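Local coordinates for protein ferredoxin, 2Fe-2S (Aquifex aeolicus, PDB 1M2D) that carries electrons on a single [2Fe-2S] cluster, working as a homodimeric ferredoxin with a thioredoxin-like fold, at residues Gln11-Gly16 with Thr53-Ala58; Val6-Gln11 with Glu29-Phe34; Asp70-Gly75 with Arg98-Lys103; His17-Cys22 with Ala58-Pro63; Gln39-Leu44 with His89-Glu94. The protein carries 1 engineered substitution. All coordinates share one frame; numbering follows the deposited sequence.

Contact 1: residues Gln11-Gly16 with Thr53-Ala58. With FES (Fe2/s2 (inorganic) cluster), chain C.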
# COMPACT_ATOMS: atom_id res chain seq x y z
N GLN A 11 1.48 6.18 -9.29
CA GLN A 11 0.53 7.15 -9.80
C GLN A 11 1.12 8.01 -10.88
O GLN A 11 2.20 8.56 -10.75
CB GLN A 11 0.13 8.05 -8.65
CG GLN A 11 -0.91 9.13 -8.95
CD GLN A 11 -2.32 8.64 -8.91
OE1 GLN A 11 -2.75 8.07 -7.87
NE2 GLN A 11 -3.05 8.81 -10.00
N ASP A 12 0.34 8.18 -11.95
CA ASP A 12 0.64 9.19 -12.94
C ASP A 12 -0.46 10.25 -12.86
O ASP A 12 -1.51 10.02 -12.34
CB ASP A 12 0.71 8.64 -14.35
CG ASP A 12 1.55 9.52 -15.27
OD1 ASP A 12 2.12 10.58 -14.88
OD2 ASP A 12 1.60 9.10 -16.43
N ARG A 13 -0.14 11.43 -13.40
CA ARG A 13 -1.04 12.59 -13.39
C ARG A 13 -0.93 13.29 -14.76
O ARG A 13 0.14 13.22 -15.37
CB ARG A 13 -0.75 13.62 -12.31
CG ARG A 13 -0.79 13.12 -10.89
CD ARG A 13 -2.10 13.19 -10.23
NE ARG A 13 -2.01 13.01 -8.78
CZ ARG A 13 -3.01 12.55 -8.06
NH1 ARG A 13 -4.17 12.18 -8.53
NH2 ARG A 13 -2.73 12.47 -6.76
N PRO A 14 -1.94 14.00 -15.18
CA PRO A 14 -1.80 14.87 -16.35
C PRO A 14 -0.77 15.96 -16.10
O PRO A 14 -0.42 16.34 -15.01
CB PRO A 14 -3.19 15.46 -16.50
CG PRO A 14 -4.13 14.59 -15.76
CD PRO A 14 -3.30 13.99 -14.65
N PRO A 15 -0.24 16.50 -17.21
CA PRO A 15 0.90 17.42 -17.13
C PRO A 15 0.64 18.68 -16.35
O PRO A 15 1.57 19.27 -15.82
CB PRO A 15 1.23 17.79 -18.57
CG PRO A 15 0.47 16.86 -19.43
CD PRO A 15 -0.58 16.19 -18.60
N GLY A 16 -0.58 19.15 -16.27
CA GLY A 16 -0.76 20.38 -15.53
C GLY A 16 -0.87 20.21 -14.04
O GLY A 16 -1.09 21.16 -13.30
N THR A 53 0.97 1.34 -5.82
CA THR A 53 -0.11 2.11 -5.25
C THR A 53 -0.42 3.36 -6.03
O THR A 53 0.36 3.84 -6.86
CB THR A 53 0.16 2.57 -3.78
OG1 THR A 53 1.08 3.65 -3.77
CG2 THR A 53 0.77 1.44 -2.97
N GLY A 54 -1.58 3.94 -5.72
CA GLY A 54 -1.86 5.33 -6.08
C GLY A 54 -1.19 6.28 -5.10
O GLY A 54 -0.51 5.89 -4.15
N CYS A 55 -1.44 7.56 -5.30
CA CYS A 55 -0.76 8.65 -4.59
C CYS A 55 -0.88 8.45 -3.11
O CYS A 55 -1.97 8.20 -2.56
CB CYS A 55 -1.39 9.95 -4.99
SG CYS A 55 -0.64 11.45 -4.25
N MET A 56 0.25 8.62 -2.41
CA MET A 56 0.34 8.58 -0.95
C MET A 56 0.60 9.95 -0.34
O MET A 56 1.04 10.09 0.78
CB MET A 56 1.39 7.54 -0.50
CG MET A 56 0.86 6.14 -0.76
SD MET A 56 1.92 4.81 -0.11
CE MET A 56 3.22 4.78 -1.32
N ASN A 57 0.28 11.01 -1.11
CA ASN A 57 0.17 12.33 -0.59
C ASN A 57 1.50 12.95 -0.17
O ASN A 57 1.57 13.79 0.73
CB ASN A 57 -0.84 12.44 0.57
CG ASN A 57 -2.16 11.79 0.20
OD1 ASN A 57 -2.70 10.92 0.90
ND2 ASN A 57 -2.70 12.21 -0.94
N ALA A 58 2.59 12.57 -0.87
CA ALA A 58 3.88 13.19 -0.66
C ALA A 58 4.59 13.39 -2.00
O ALA A 58 5.81 13.26 -2.14
CB ALA A 58 4.74 12.40 0.32
FE1 FES C . 3.17 9.42 -5.67
FE2 FES C . 1.57 11.47 -4.94
S1 FES C . 1.92 10.68 -7.00
S2 FES C . 2.91 10.22 -3.62
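Gln-11 lends its carbonyl oxygen OE1 to the backbone N-H of Cys-55, 2.9 Å from N to OE1; the donor lies in the carbonyl plane on a lone pair, and the bond is bent moderately (152° at the hydrogen). The other end of the same amide is held too: NE2 donates almost straight to Asp-12 O at 3.1 Å, nearly within the amide plane. Chi1 sets CG anti to the backbone N (-178°), the bend at chi2 turns CD toward Cys-55, and the two bonds hold the amide's rotation. The guanidinium of Arg-13 lies over this amide, with Gln-11 CD above its centre, and NH2 reaches Cys-55 CB and SG, each 3.4 Å away. Cys-55 SG binds FE2 of the cluster at 2.3 Å and accepts the N-H of Asn-57, 3.3 Å between N and SG. Ser-59, engineered in place of the natural cysteine, is the other protein ligand of that iron, while Gly-54 makes backbone bonds to the second subunit. The contact illustrates the second shell of an iron-sulfur site: Gln-11 probably helps to position the loop that carries Cys-55, and nearby N-H and guanidinium groups would be expected to draw charge from the sulfur and favour the reduced cluster.

Contact 2: residues Val6-Gln11 with Glu29-Phe34. With FES (Fe2/s2 (inorganic) cluster), chain C.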
# COMPACT_ATOMS: atom_id res chain seq x y z
N VAL A 6 6.55 -3.61 0.91
CA VAL A 6 7.07 -2.42 0.26
C VAL A 6 5.98 -1.88 -0.67
O VAL A 6 5.48 -2.64 -1.53
CB VAL A 6 8.33 -2.74 -0.57
CG1 VAL A 6 8.86 -1.50 -1.24
CG2 VAL A 6 9.37 -3.41 0.31
N PHE A 7 5.60 -0.65 -0.50
CA PHE A 7 4.60 0.03 -1.31
C PHE A 7 5.29 1.08 -2.16
O PHE A 7 5.97 1.98 -1.62
CB PHE A 7 3.56 0.69 -0.40
CG PHE A 7 2.70 -0.31 0.32
CD1 PHE A 7 3.02 -0.74 1.61
CD2 PHE A 7 1.59 -0.89 -0.30
CE1 PHE A 7 2.26 -1.68 2.26
CE2 PHE A 7 0.79 -1.79 0.37
CZ PHE A 7 1.11 -2.19 1.66
N VAL A 8 5.12 1.00 -3.46
CA VAL A 8 5.72 1.95 -4.40
C VAL A 8 4.59 2.71 -5.10
O VAL A 8 3.76 2.11 -5.77
CB VAL A 8 6.57 1.23 -5.46
CG1 VAL A 8 7.22 2.25 -6.38
CG2 VAL A 8 7.63 0.41 -4.78
N CYS A 9 4.57 4.04 -4.93
CA CYS A 9 3.59 4.84 -5.64
C CYS A 9 3.91 4.81 -7.14
O CYS A 9 5.01 5.19 -7.52
CB CYS A 9 3.58 6.25 -5.12
SG CYS A 9 2.40 7.28 -6.04
N VAL A 10 2.94 4.37 -7.95
CA VAL A 10 3.07 4.32 -9.38
C VAL A 10 2.08 5.29 -10.07
O VAL A 10 1.89 5.20 -11.28
CB VAL A 10 2.95 2.90 -9.96
CG1 VAL A 10 4.06 2.02 -9.41
CG2 VAL A 10 1.58 2.31 -9.66
N GLN A 11 1.48 6.18 -9.29
CA GLN A 11 0.53 7.15 -9.80
C GLN A 11 1.12 8.01 -10.88
O GLN A 11 2.20 8.56 -10.75
CB GLN A 11 0.13 8.05 -8.65
CG GLN A 11 -0.91 9.13 -8.95
CD GLN A 11 -2.32 8.64 -8.91
OE1 GLN A 11 -2.75 8.07 -7.87
NE2 GLN A 11 -3.05 8.81 -10.00
N GLU A 29 9.83 2.63 -12.99
CA GLU A 29 11.12 1.96 -13.09
C GLU A 29 11.64 1.53 -11.71
O GLU A 29 12.30 0.49 -11.57
CB GLU A 29 12.15 2.82 -13.79
CG GLU A 29 11.73 2.92 -15.25
CD GLU A 29 10.73 3.97 -15.51
OE1 GLU A 29 10.30 4.78 -14.68
OE2 GLU A 29 10.34 3.94 -16.70
N VAL A 30 11.33 2.26 -10.68
CA VAL A 30 11.59 1.88 -9.28
C VAL A 30 10.85 0.59 -8.92
O VAL A 30 11.39 -0.37 -8.40
CB VAL A 30 11.25 2.99 -8.31
CG1 VAL A 30 11.36 2.54 -6.86
CG2 VAL A 30 12.17 4.16 -8.56
N PHE A 31 9.54 0.58 -9.21
CA PHE A 31 8.68 -0.56 -8.93
C PHE A 31 9.25 -1.77 -9.67
O PHE A 31 9.42 -2.87 -9.15
CB PHE A 31 7.23 -0.29 -9.34
CG PHE A 31 6.32 -1.48 -9.22
CD1 PHE A 31 5.94 -1.95 -7.97
CD2 PHE A 31 5.84 -2.15 -10.33
CE1 PHE A 31 5.13 -3.05 -7.84
CE2 PHE A 31 5.05 -3.28 -10.20
CZ PHE A 31 4.72 -3.73 -8.99
N GLN A 32 9.56 -1.65 -10.94
CA GLN A 32 10.13 -2.70 -11.77
C GLN A 32 11.44 -3.21 -11.14
O GLN A 32 11.68 -4.40 -11.09
CB GLN A 32 10.40 -2.18 -13.16
CG GLN A 32 11.11 -2.91 -14.29
CD GLN A 32 10.80 -2.09 -15.54
OE1 GLN A 32 11.28 -0.95 -15.62
NE2 GLN A 32 9.98 -2.59 -16.45
N ALA A 33 12.29 -2.33 -10.69
CA ALA A 33 13.58 -2.72 -10.10
C ALA A 33 13.38 -3.52 -8.81
O ALA A 33 14.07 -4.53 -8.62
CB ALA A 33 14.46 -1.53 -9.84
N PHE A 34 12.43 -3.12 -8.00
CA PHE A 34 12.09 -3.93 -6.82
C PHE A 34 11.57 -5.33 -7.20
O PHE A 34 12.03 -6.31 -6.70
CB PHE A 34 11.06 -3.30 -5.87
CG PHE A 34 11.62 -2.29 -4.88
CD1 PHE A 34 11.39 -0.94 -5.01
CD2 PHE A 34 12.35 -2.73 -3.78
CE1 PHE A 34 11.82 0.01 -4.10
CE2 PHE A 34 12.78 -1.78 -2.87
CZ PHE A 34 12.53 -0.43 -3.02
FE1 FES C . 3.17 9.42 -5.67
FE2 FES C . 1.57 11.47 -4.94
S1 FES C . 1.92 10.68 -7.00
S2 FES C . 2.91 10.22 -3.62
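Val-8 sets its two methyls against Phe-31 and Phe-34 in the first beta-alpha unit of the thioredoxin-like fold, where helix 29-34 runs back across strand 6-9 at 153°, their axes 8.5 Å apart. The branches divide the work. CG1, anti to the backbone N (chi1 -178°), meets Phe-31 CB at 3.9 Å and also Val-30 CG1; CG2, anti to the carbonyl carbon, reaches Phe-34 CD1 at 4.0 Å. Val-10 is turned differently, which brings its CG1 beside the backbone N and within 3.9 Å of Phe-31 CB. One benzylic carbon therefore receives both valines, while the Phe-31 ring has Val-8 CB at its edge, near the ring plane. Phe-7 and Cys-9 point to the other side of the strand. There Cys-9 SG binds FE1 of the cluster at 2.3 Å, sharing it with Cys-22, and the Phe-7 ring stacks on Phe-7 of the second subunit. The unit is a clear case of one strand serving core and cofactor from its two faces. Towards the start of the strand the packing becomes a CH-pi contact, with Val-6 CG1 4.2 Å from the centroid of the Phe-34 ring and 10° off its normal.

Contact 3: residues Asp70-Gly75 with Arg98-Lys103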
# COMPACT_ATOMS: atom_id res chain seq x y z
N ASP A 70 7.63 -1.45 9.42
CA ASP A 70 8.56 -0.47 9.97
C ASP A 70 8.04 0.94 9.98
O ASP A 70 8.37 1.74 10.89
CB ASP A 70 9.87 -0.46 9.10
CG ASP A 70 10.51 -1.82 8.89
OD1 ASP A 70 9.91 -2.89 8.94
OD2 ASP A 70 11.74 -1.83 8.61
N GLY A 71 7.28 1.30 8.95
CA GLY A 71 6.84 2.66 8.82
C GLY A 71 7.83 3.67 8.31
O GLY A 71 7.80 4.86 8.65
N VAL A 72 8.76 3.18 7.48
CA VAL A 72 9.77 4.03 6.88
C VAL A 72 9.26 4.53 5.55
O VAL A 72 8.91 3.75 4.65
CB VAL A 72 11.08 3.27 6.68
CG1 VAL A 72 12.06 4.07 5.88
CG2 VAL A 72 11.66 2.88 8.03
N TRP A 73 9.19 5.84 5.39
CA TRP A 73 8.83 6.51 4.14
C TRP A 73 10.10 7.02 3.51
O TRP A 73 10.85 7.78 4.11
CB TRP A 73 7.88 7.69 4.39
CG TRP A 73 6.51 7.28 4.88
CD1 TRP A 73 6.17 6.57 5.98
CD2 TRP A 73 5.27 7.60 4.20
NE1 TRP A 73 4.81 6.41 6.05
CE2 TRP A 73 4.24 7.02 4.97
CE3 TRP A 73 4.95 8.28 3.04
CZ2 TRP A 73 2.91 7.13 4.58
CZ3 TRP A 73 3.62 8.41 2.66
CH2 TRP A 73 2.61 7.83 3.45
N TYR A 74 10.33 6.61 2.27
CA TYR A 74 11.40 7.09 1.42
C TYR A 74 10.86 8.04 0.39
O TYR A 74 9.77 7.84 -0.14
CB TYR A 74 12.04 5.89 0.72
CG TYR A 74 12.82 4.92 1.54
CD1 TYR A 74 12.48 3.58 1.63
CD2 TYR A 74 13.97 5.35 2.22
CE1 TYR A 74 13.22 2.69 2.38
CE2 TYR A 74 14.72 4.44 2.93
CZ TYR A 74 14.35 3.12 3.00
OH TYR A 74 15.09 2.23 3.69
N GLY A 75 11.69 9.03 0.05
CA GLY A 75 11.44 9.91 -1.07
C GLY A 75 12.59 9.97 -2.03
O GLY A 75 13.70 9.51 -1.74
N ARG A 98 19.73 8.32 3.95
CA ARG A 98 19.76 9.48 3.07
C ARG A 98 18.45 9.67 2.28
O ARG A 98 18.23 10.77 1.79
CB ARG A 98 20.92 9.38 2.12
CG ARG A 98 20.84 8.26 1.15
CD ARG A 98 22.10 8.21 0.24
NE ARG A 98 22.02 7.01 -0.56
CZ ARG A 98 21.38 6.93 -1.72
NH1 ARG A 98 20.81 7.97 -2.32
NH2 ARG A 98 21.31 5.75 -2.33
N LEU A 99 17.64 8.64 2.14
CA LEU A 99 16.38 8.73 1.39
C LEU A 99 15.17 8.84 2.25
O LEU A 99 14.04 8.96 1.76
CB LEU A 99 16.27 7.52 0.44
CG LEU A 99 17.32 7.49 -0.66
CD1 LEU A 99 17.15 6.19 -1.44
CD2 LEU A 99 17.26 8.66 -1.57
N VAL A 100 15.30 8.76 3.57
CA VAL A 100 14.14 8.78 4.45
C VAL A 100 13.50 10.15 4.49
O VAL A 100 14.19 11.14 4.74
CB VAL A 100 14.53 8.32 5.88
CG1 VAL A 100 13.38 8.47 6.86
CG2 VAL A 100 15.04 6.89 5.87
N ILE A 101 12.18 10.20 4.33
CA ILE A 101 11.40 11.39 4.59
C ILE A 101 10.58 11.29 5.87
O ILE A 101 10.25 12.36 6.39
CB ILE A 101 10.62 11.80 3.35
CG1 ILE A 101 9.55 10.79 2.96
CG2 ILE A 101 11.59 12.13 2.22
CD1 ILE A 101 8.72 11.15 1.73
N SER A 102 10.26 10.13 6.38
CA SER A 102 9.59 9.99 7.65
C SER A 102 9.86 8.62 8.21
O SER A 102 9.95 7.65 7.46
CB SER A 102 8.06 10.13 7.56
OG SER A 102 7.53 10.03 8.88
N LYS A 103 10.00 8.50 9.52
CA LYS A 103 9.92 7.24 10.22
C LYS A 103 8.66 7.32 11.13
O LYS A 103 8.53 8.31 11.90
CB LYS A 103 11.10 6.83 11.04
CG LYS A 103 12.51 7.22 10.92
CD LYS A 103 13.41 6.82 12.07
CE LYS A 103 14.63 7.72 12.05
NZ LYS A 103 14.67 8.62 13.23
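Trp-73 and Ser-102 form an antiparallel hydrogen-bonded pair, with Trp-73 N donating nearly straight (171°) to Ser-102 O at 2.9 Å. The return bond, from Ser-102 N to Trp-73 O, is weak, at a classic beta bulge where Ile-101 and Ser-102 both face Trp-73. Ile-101 N is the nearer donor to Trp-73 O at 2.8 Å, so one carbonyl serves two successive N-H groups, and a CA-H of Val-100 approaches it as well. Beyond the bulge, Gly-75 N donates to Leu-99 O at 2.9 Å, nearly along the C=O axis.

The tight part lies round Tyr-74. Leu-99 CB meets CD2 of the ring at 3.6 Å, the two side chains crossing at about a right angle, and Val-100 CG2 touches Tyr-74 CE2 at 3.8 Å. Val-72 CG1 lies over one face of the ring, toward its rim, and also reaches Val-100 CG2. The phenol OH is hydrogen-bonded to His-89 of helix 82-91. Ile-101 also packs closely: its CG1, in the crowded position between N and the carbonyl carbon (chi1 66°), lies 3.5 Å from Trp-73 O.

The other side is looser. Trp-73 CB touches Ser-102 CB at only 4.0 Å, the indole leads away to meet His-5 of the second subunit, and the exposed Lys-103 side chain runs off from the partner strand. As an example of how a short edge strand is added to a sheet, the pair implies a division of labour: backbone bonds set the irregular register, and apolar packing of Leu-99, Val-100 and Val-72 round Tyr-74 covers this side of the pair.

Contact 4: residues His17-Cys22 with Ala58-Pro63. Engineered in segment 58-63: Ser-59 (natural residue Cys). With FES (Fe2/s2 (inorganic) cluster), chain C.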
# COMPACT_ATOMS: atom_id res chain seq x y z
N HIS A 17 -0.76 18.98 -13.51
CA HIS A 17 -0.96 18.82 -12.06
C HIS A 17 0.18 19.48 -11.29
O HIS A 17 1.31 19.07 -11.55
CB HIS A 17 -1.06 17.34 -11.76
CG HIS A 17 -1.44 17.07 -10.34
ND1 HIS A 17 -2.65 17.28 -9.89
CD2 HIS A 17 -0.80 16.62 -9.23
CE1 HIS A 17 -2.84 17.01 -8.61
NE2 HIS A 17 -1.66 16.59 -8.18
N PRO A 18 -0.03 20.43 -10.41
CA PRO A 18 1.11 21.19 -9.85
C PRO A 18 2.21 20.35 -9.22
O PRO A 18 3.41 20.62 -9.41
CB PRO A 18 0.41 22.12 -8.85
CG PRO A 18 -0.97 22.37 -9.41
CD PRO A 18 -1.31 21.05 -10.00
N GLN A 19 1.76 19.35 -8.45
CA GLN A 19 2.64 18.49 -7.67
C GLN A 19 3.27 17.38 -8.50
O GLN A 19 4.16 16.66 -7.97
CB GLN A 19 1.92 17.84 -6.50
CG GLN A 19 1.46 18.75 -5.42
CD GLN A 19 0.27 19.60 -5.70
OE1 GLN A 19 0.10 20.62 -4.98
NE2 GLN A 19 -0.62 19.26 -6.61
N GLY A 20 2.90 17.26 -9.79
CA GLY A 20 3.46 16.22 -10.60
C GLY A 20 3.05 14.88 -10.11
O GLY A 20 1.99 14.77 -9.50
N SER A 21 3.87 13.87 -10.36
CA SER A 21 3.51 12.51 -9.97
C SER A 21 4.75 11.67 -9.81
O SER A 21 5.83 11.96 -10.37
CB SER A 21 2.62 11.84 -10.99
OG SER A 21 3.34 11.52 -12.17
N CYS A 22 4.60 10.55 -9.07
CA CYS A 22 5.74 9.67 -8.93
C CYS A 22 6.11 8.99 -10.24
O CYS A 22 7.30 8.80 -10.52
CB CYS A 22 5.45 8.66 -7.81
SG CYS A 22 5.41 9.38 -6.17
N ALA A 58 2.59 12.57 -0.87
CA ALA A 58 3.88 13.19 -0.66
C ALA A 58 4.59 13.39 -2.00
O ALA A 58 5.81 13.26 -2.14
CB ALA A 58 4.74 12.40 0.32
N SER A 59 3.79 13.74 -3.03
CA SER A 59 4.22 13.66 -4.42
C SER A 59 5.42 14.52 -4.75
O SER A 59 6.28 14.09 -5.54
CB SER A 59 3.08 14.07 -5.35
OG SER A 59 1.89 13.38 -4.98
N MET A 60 5.50 15.70 -4.18
CA MET A 60 6.64 16.57 -4.50
C MET A 60 7.98 16.01 -3.98
O MET A 60 9.03 16.50 -4.38
CB MET A 60 6.42 17.97 -3.99
CG MET A 60 5.20 18.66 -4.57
SD MET A 60 5.70 19.60 -5.87
CE MET A 60 6.63 21.00 -5.52
N MET A 61 7.92 15.01 -3.10
CA MET A 61 9.12 14.35 -2.60
C MET A 61 9.31 12.96 -3.23
O MET A 61 10.09 12.15 -2.72
CB MET A 61 9.06 14.29 -1.04
CG MET A 61 9.23 15.73 -0.44
SD MET A 61 9.23 15.71 1.35
CE MET A 61 7.60 15.16 1.64
N GLY A 62 8.62 12.66 -4.32
CA GLY A 62 8.66 11.40 -4.92
C GLY A 62 9.84 11.09 -5.80
O GLY A 62 10.65 12.00 -6.10
N PRO A 63 9.99 9.87 -6.27
CA PRO A 63 9.17 8.67 -5.98
C PRO A 63 9.12 8.29 -4.51
O PRO A 63 10.14 8.24 -3.84
CB PRO A 63 9.81 7.59 -6.77
CG PRO A 63 10.37 8.31 -7.95
CD PRO A 63 10.98 9.56 -7.34
FE1 FES C . 3.17 9.42 -5.67
FE2 FES C . 1.57 11.47 -4.94
S1 FES C . 1.92 10.68 -7.00
S2 FES C . 2.91 10.22 -3.62
O HOH W 1 0.33 14.07 -7.37
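Cys-22 and the Gly-62/Pro-63 pair meet at a cluster ligand: Cys-22 SG binds FE1 of the cluster at 2.3 Å and lies 3.8 Å from Pro-63 CA. The other iron, FE2, is held by Ser-59, an engineered residue in place of the natural cysteine, whose OG stands 1.9 Å from it. Cys-9 and Cys-55 complete the protein ligands. In the second shell, one water bridges the segments: it donates to Gly-20 O at 2.8 Å and is bonded to Ser-59 OG at 2.9 Å. Ser-59 CB also rests on Gln-19 O at 3.8 Å. Farther out, Gln-19 and Met-60 cross at about a right angle, CG to CG at 3.8 Å, and the bend at chi2 puts Met-60 SD against Gln-19 CA. A type I turn runs from His-17 to Gly-20, a 3-10 segment carries Ser-59, and a cis peptide precedes Pro-63, as in the cis-proline loop of thioredoxin. Arg-25 further ties the first loop by donating to Gln-19 O. This exemplifies irregular loops joined largely through a cofactor: direct contact is by van der Waals packing, and in this variant the polar links run through the cluster and a water bound to the engineered Ser-59.

Contact 5: residues Gln39-Leu44 with His89-Glu94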
# COMPACT_ATOMS: atom_id res chain seq x y z
N GLN A 39 12.32 -11.14 -7.04
CA GLN A 39 12.29 -12.58 -7.33
C GLN A 39 13.73 -13.04 -7.58
O GLN A 39 14.05 -14.00 -6.83
CB GLN A 39 11.57 -13.21 -8.51
CG GLN A 39 11.90 -14.75 -8.36
CD GLN A 39 11.39 -15.22 -7.00
OE1 GLN A 39 12.17 -15.05 -6.06
NE2 GLN A 39 10.26 -15.83 -6.77
N THR A 40 14.65 -12.54 -8.38
CA THR A 40 15.92 -13.22 -8.62
C THR A 40 16.74 -13.53 -7.37
O THR A 40 17.87 -14.04 -7.40
CB THR A 40 16.71 -12.32 -9.61
OG1 THR A 40 16.88 -11.02 -8.98
CG2 THR A 40 15.97 -12.12 -10.93
N ASP A 41 16.29 -13.27 -6.17
CA ASP A 41 16.68 -13.45 -4.82
C ASP A 41 15.74 -14.30 -3.98
O ASP A 41 14.71 -13.85 -3.46
CB ASP A 41 16.77 -12.04 -4.18
CG ASP A 41 17.53 -12.21 -2.86
OD1 ASP A 41 17.48 -13.13 -2.05
OD2 ASP A 41 18.30 -11.26 -2.68
N PRO A 42 16.09 -15.56 -3.80
CA PRO A 42 15.25 -16.47 -2.98
C PRO A 42 14.98 -15.90 -1.59
O PRO A 42 13.83 -15.93 -1.18
CB PRO A 42 16.05 -17.76 -2.95
CG PRO A 42 16.91 -17.73 -4.15
CD PRO A 42 17.26 -16.27 -4.36
N GLN A 43 15.94 -15.35 -0.88
CA GLN A 43 15.73 -14.85 0.46
C GLN A 43 14.74 -13.70 0.44
O GLN A 43 13.93 -13.58 1.32
CB GLN A 43 17.04 -14.37 1.05
CG GLN A 43 17.04 -13.82 2.45
CD GLN A 43 18.44 -13.33 2.77
OE1 GLN A 43 19.43 -13.99 2.48
NE2 GLN A 43 18.55 -12.16 3.38
N LEU A 44 14.82 -12.85 -0.57
CA LEU A 44 13.82 -11.77 -0.58
C LEU A 44 12.43 -12.28 -0.87
O LEU A 44 11.42 -11.83 -0.30
CB LEU A 44 14.27 -10.79 -1.64
CG LEU A 44 15.38 -9.84 -1.19
CD1 LEU A 44 16.05 -9.30 -2.44
CD2 LEU A 44 14.72 -8.84 -0.28
N HIS A 89 18.26 -2.45 4.01
CA HIS A 89 17.01 -2.41 4.75
C HIS A 89 16.24 -3.72 4.64
O HIS A 89 15.97 -4.34 5.70
CB HIS A 89 16.20 -1.18 4.28
CG HIS A 89 14.97 -0.96 5.10
ND1 HIS A 89 14.11 0.08 4.77
CD2 HIS A 89 14.47 -1.54 6.19
CE1 HIS A 89 13.14 0.06 5.67
NE2 HIS A 89 13.32 -0.94 6.53
N LEU A 90 15.87 -4.14 3.45
CA LEU A 90 14.95 -5.30 3.39
C LEU A 90 15.66 -6.55 3.87
O LEU A 90 14.99 -7.36 4.51
CB LEU A 90 14.39 -5.47 1.98
CG LEU A 90 13.68 -4.23 1.46
CD1 LEU A 90 13.07 -4.56 0.09
CD2 LEU A 90 12.63 -3.70 2.38
N LYS A 91 16.96 -6.70 3.60
CA LYS A 91 17.68 -7.86 4.09
C LYS A 91 18.39 -7.53 5.41
O LYS A 91 18.33 -8.33 6.30
CB LYS A 91 18.72 -8.31 3.09
CG LYS A 91 18.06 -8.95 1.87
CD LYS A 91 19.19 -9.25 0.92
CE LYS A 91 18.66 -10.19 -0.12
NZ LYS A 91 19.89 -10.66 -0.85
N GLY A 92 19.05 -6.38 5.52
CA GLY A 92 19.89 -6.02 6.64
C GLY A 92 19.17 -5.41 7.83
O GLY A 92 19.78 -5.30 8.90
N GLY A 93 17.94 -4.96 7.68
CA GLY A 93 17.29 -4.31 8.79
C GLY A 93 17.64 -2.87 9.05
O GLY A 93 17.21 -2.29 10.06
N GLU A 94 18.38 -2.14 8.27
CA GLU A 94 18.82 -0.75 8.50
C GLU A 94 18.25 0.14 7.39
O GLU A 94 18.69 0.02 6.25
CB GLU A 94 20.34 -0.57 8.56
CG GLU A 94 21.10 -1.23 9.67
CD GLU A 94 22.61 -1.14 9.53
OE1 GLU A 94 23.19 -1.69 8.54
OE2 GLU A 94 23.35 -0.58 10.35
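Asp-41 turns its flat carboxylate toward Lys-91, the two side chains meeting tip to tip, while above the carboxylate plane Leu-44 N approaches OD1 (66° out of the plane, 3.1 Å). Asp-41 holds the N-cap position of helix 42-45, and this is its capping bond; the site lies on the flank of the thioredoxin-like fold, where helices 27-40 and 42-45 meet the end of helix 82-91. The second flat group, the Gln-43 amide, brings its NE2 to 3.6 Å from Lys-91 CG. Lys-91, extended beyond CG, has the amide beside its CG and the acid at its tip. Its NZ forms a salt bridge with Asp-41 OD2; the modelled separation is very short and the place of OD2 is less sure, so its exact length is doubtful. Glu-87 offers the ammonium a second, long and weak ion pair.

Beneath the charges the packing is apolar. Leu-44 has its CG anti to the carbonyl carbon (chi1 -80°). Its side chain crosses the lysine chain at about a right angle, with Leu-44 CD2 4.0 Å from Lys-91 CG. Leu-90 in turn packs on Phe-34 of helix 27-40. The arrangement is a good example of a lysine used along its length, with carbon for the leucine and nitrogen for a capping acid. On the buried side, Leu-44 CD2 rests on Leu-90 CB at 4.1 Å.

In the fold
From the N terminus, strand 4-9 enters contact 2, which closes the long cluster loop by bringing helix 27-40 back onto the strand. That loop also supplies the first segments of contacts 1 and 4, whose partners lie between strands 48-53 and 65-68; contact 2 crosses both, and the two cross each other, all three converging on the cluster. Contact 5 closes a longer span, from the end of helix 27-40 to that of helix 82-91, and crosses contacts 1, 3 and 4. It joins contact 2 where Leu-90 meets Val-6 and Phe-34. Contact 3 adds the last strand beside 72-74 and connects to contact 5 through His-89. Contacts 1 and 5 lie on opposite sides of the chain's centre.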